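Local coordinates for PDZ domain protein (Parabacteroides distasonis, PDB 4L8N), which is of unknown function but carries PDZ domains at both ends around a DUF4136 domain and binds magnesium, at residues Thr106-Ala111 and Lys305-Thr310. Residues are numbered along the deposited sequence; the frame is centred on the assembly and turned at random.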
loop_
_atom_site.group_PDB
_atom_site.type_symbol
_atom_site.label_atom_id
_atom_site.label_comp_id
_atom_site.label_asym_id
_atom_site.label_seq_id
_atom_site.Cartn_x
_atom_site.Cartn_y
_atom_site.Cartn_z
ATOM N N THR A 106 -8.106 16.372 40.535
ATOM C CA THR A 106 -6.968 17.229 40.250
ATOM C C THR A 106 -7.321 18.256 39.181
ATOM O O THR A 106 -8.275 18.069 38.411
ATOM C CB THR A 106 -5.758 16.396 39.810
ATOM O OG1 THR A 106 -5.999 15.833 38.530
ATOM C CG2 THR A 106 -5.388 15.321 40.799
ATOM N N GLU A 107 -6.514 19.324 39.111
ATOM C CA GLU A 107 -6.652 20.370 38.107
ATOM C C GLU A 107 -6.412 19.791 36.703
ATOM O O GLU A 107 -7.024 20.267 35.756
ATOM C CB GLU A 107 -5.712 21.542 38.399
ATOM C CG GLU A 107 -6.136 22.352 39.621
ATOM C CD GLU A 107 -5.139 23.412 40.045
ATOM O OE1 GLU A 107 -3.911 23.185 39.924
ATOM O OE2 GLU A 107 -5.599 24.488 40.485
ATOM N N ASP A 108 -5.603 18.729 36.583
ATOM C CA ASP A 108 -5.368 18.042 35.308
ATOM C C ASP A 108 -6.689 17.387 34.833
ATOM O O ASP A 108 -7.069 17.512 33.662
ATOM C CB ASP A 108 -4.243 16.998 35.462
ATOM C CG ASP A 108 -3.999 16.156 34.228
ATOM O OD1 ASP A 108 -3.268 16.627 33.321
ATOM O OD2 ASP A 108 -4.524 15.012 34.174
ATOM N N GLN A 109 -7.414 16.742 35.766
ATOM C CA GLN A 109 -8.685 16.096 35.462
ATOM C C GLN A 109 -9.729 17.145 35.036
ATOM O O GLN A 109 -10.355 16.982 33.988
ATOM C CB GLN A 109 -9.177 15.270 36.664
ATOM C CG GLN A 109 -8.316 14.039 36.967
ATOM C CD GLN A 109 -8.731 13.392 38.266
ATOM O OE1 GLN A 109 -8.448 13.885 39.366
ATOM N NE2 GLN A 109 -9.454 12.294 38.169
ATOM N N LEU A 110 -9.862 18.240 35.816
ATOM C CA LEU A 110 -10.795 19.342 35.571
ATOM C C LEU A 110 -10.502 20.080 34.253
ATOM O O LEU A 110 -11.441 20.496 33.571
ATOM C CB LEU A 110 -10.786 20.329 36.741
ATOM C CG LEU A 110 -11.371 19.822 38.065
ATOM C CD1 LEU A 110 -10.835 20.598 39.232
ATOM C CD2 LEU A 110 -12.901 19.837 38.060
ATOM N N ALA A 111 -9.216 20.200 33.870
ATOM C CA ALA A 111 -8.825 20.833 32.608
ATOM C C ALA A 111 -9.387 20.041 31.431
ATOM O O ALA A 111 -9.809 20.632 30.441
ATOM C CB ALA A 111 -7.316 20.934 32.510
ATOM N N LYS A 305 -2.647 19.718 26.061
ATOM C CA LYS A 305 -3.327 20.317 27.222
ATOM C C LYS A 305 -2.515 21.460 27.823
ATOM O O LYS A 305 -1.315 21.318 28.059
ATOM C CB LYS A 305 -3.611 19.272 28.318
ATOM C CG LYS A 305 -4.406 19.809 29.521
ATOM C CD LYS A 305 -4.584 18.786 30.663
ATOM C CE LYS A 305 -5.419 17.607 30.217
ATOM N NZ LYS A 305 -5.820 16.744 31.344
ATOM N N THR A 306 -3.190 22.577 28.076
ATOM C CA THR A 306 -2.623 23.728 28.750
ATOM C C THR A 306 -3.641 24.188 29.762
ATOM O O THR A 306 -4.784 24.411 29.407
ATOM C CB THR A 306 -2.213 24.844 27.780
ATOM O OG1 THR A 306 -1.290 24.323 26.827
ATOM C CG2 THR A 306 -1.575 26.039 28.500
ATOM N N TYR A 307 -3.233 24.331 31.019
ATOM C CA TYR A 307 -4.118 24.820 32.064
ATOM C C TYR A 307 -3.348 25.628 33.090
ATOM O O TYR A 307 -2.128 25.498 33.182
ATOM C CB TYR A 307 -4.893 23.663 32.732
ATOM C CG TYR A 307 -4.055 22.654 33.497
ATOM C CD1 TYR A 307 -3.480 21.564 32.850
ATOM C CD2 TYR A 307 -3.948 22.715 34.883
ATOM C CE1 TYR A 307 -2.729 20.619 33.547
ATOM C CE2 TYR A 307 -3.240 21.748 35.598
ATOM C CZ TYR A 307 -2.619 20.709 34.922
ATOM O OH TYR A 307 -1.908 19.750 35.604
ATOM N N ASN A 308 -4.066 26.475 33.856
ATOM C CA ASN A 308 -3.507 27.224 34.993
ATOM C C ASN A 308 -3.420 26.255 36.159
ATOM O O ASN A 308 -4.448 25.692 36.577
ATOM C CB ASN A 308 -4.359 28.449 35.372
ATOM C CG ASN A 308 -4.062 29.743 34.655
ATOM O OD1 ASN A 308 -2.988 29.983 34.085
ATOM N ND2 ASN A 308 -5.012 30.641 34.732
ATOM N N TYR A 309 -2.187 26.019 36.639
ATOM C CA TYR A 309 -1.889 25.122 37.734
ATOM C C TYR A 309 -1.618 25.880 39.041
ATOM O O TYR A 309 -0.765 26.774 39.076
ATOM C CB TYR A 309 -0.679 24.268 37.355
ATOM C CG TYR A 309 -0.139 23.416 38.484
ATOM C CD1 TYR A 309 -0.787 22.247 38.871
ATOM C CD2 TYR A 309 1.032 23.766 39.152
ATOM C CE1 TYR A 309 -0.294 21.456 39.904
ATOM C CE2 TYR A 309 1.545 22.972 40.171
ATOM C CZ TYR A 309 0.874 21.819 40.548
ATOM O OH TYR A 309 1.372 21.016 41.543
ATOM N N THR A 310 -2.319 25.482 40.120
ATOM C CA THR A 310 -2.157 26.015 41.478
ATOM C C THR A 310 -1.661 24.882 42.418
ATOM O O THR A 310 -0.934 25.144 43.367
ATOM C CB THR A 310 -3.444 26.649 42.014
ATOM O OG1 THR A 310 -4.372 25.615 42.339
ATOM C CG2 THR A 310 -4.065 27.677 41.067
#
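The carboxylate oxygen OE1 of E107 is gripped by two backbone N-H groups. T310 N reaches it on its syn lone pair at 2.8 Å, with an N-H...O angle of 165°, and G311 N is the second donor. The other oxygen, OE2, accepts from T310 OG1 and is also hydrogen-bonded to Y413 OH, so the buried carboxylate has partners on both oxygens and probably stays ionised. Glutamate suits this place because its chain, extended beyond CG, carries the charge from the first helical turn to the end of strand 298-309. Four residues back along the strand from Y309, K305 places NZ 2.7 Å from D108 O, above the carbonyl plane. The same ammonium makes a weak hydrogen bond, part of a salt bridge, to D108 OD1, and also bonds S112 OG; lysine has the length and charge to meet both carbonyl and carboxylate. Between these polar groups the flat Y307 ring suits the helix backbone: E107 CB comes within 3.7 Å of its CE2, D108 CA makes an off-centre CH-pi contact, and the small A111 lets its CB come within 3.7 Å of Y307 CB. An alanine at Y307 would probably open a gap beneath the first turn, leaving E107 CB and D108 CA without their aromatic partner. T106 and Q109 form a capping box, and the whole is a short capped helix packed across a strand of the mixed sheet, its N-terminal end tied to the strand's C-terminal end.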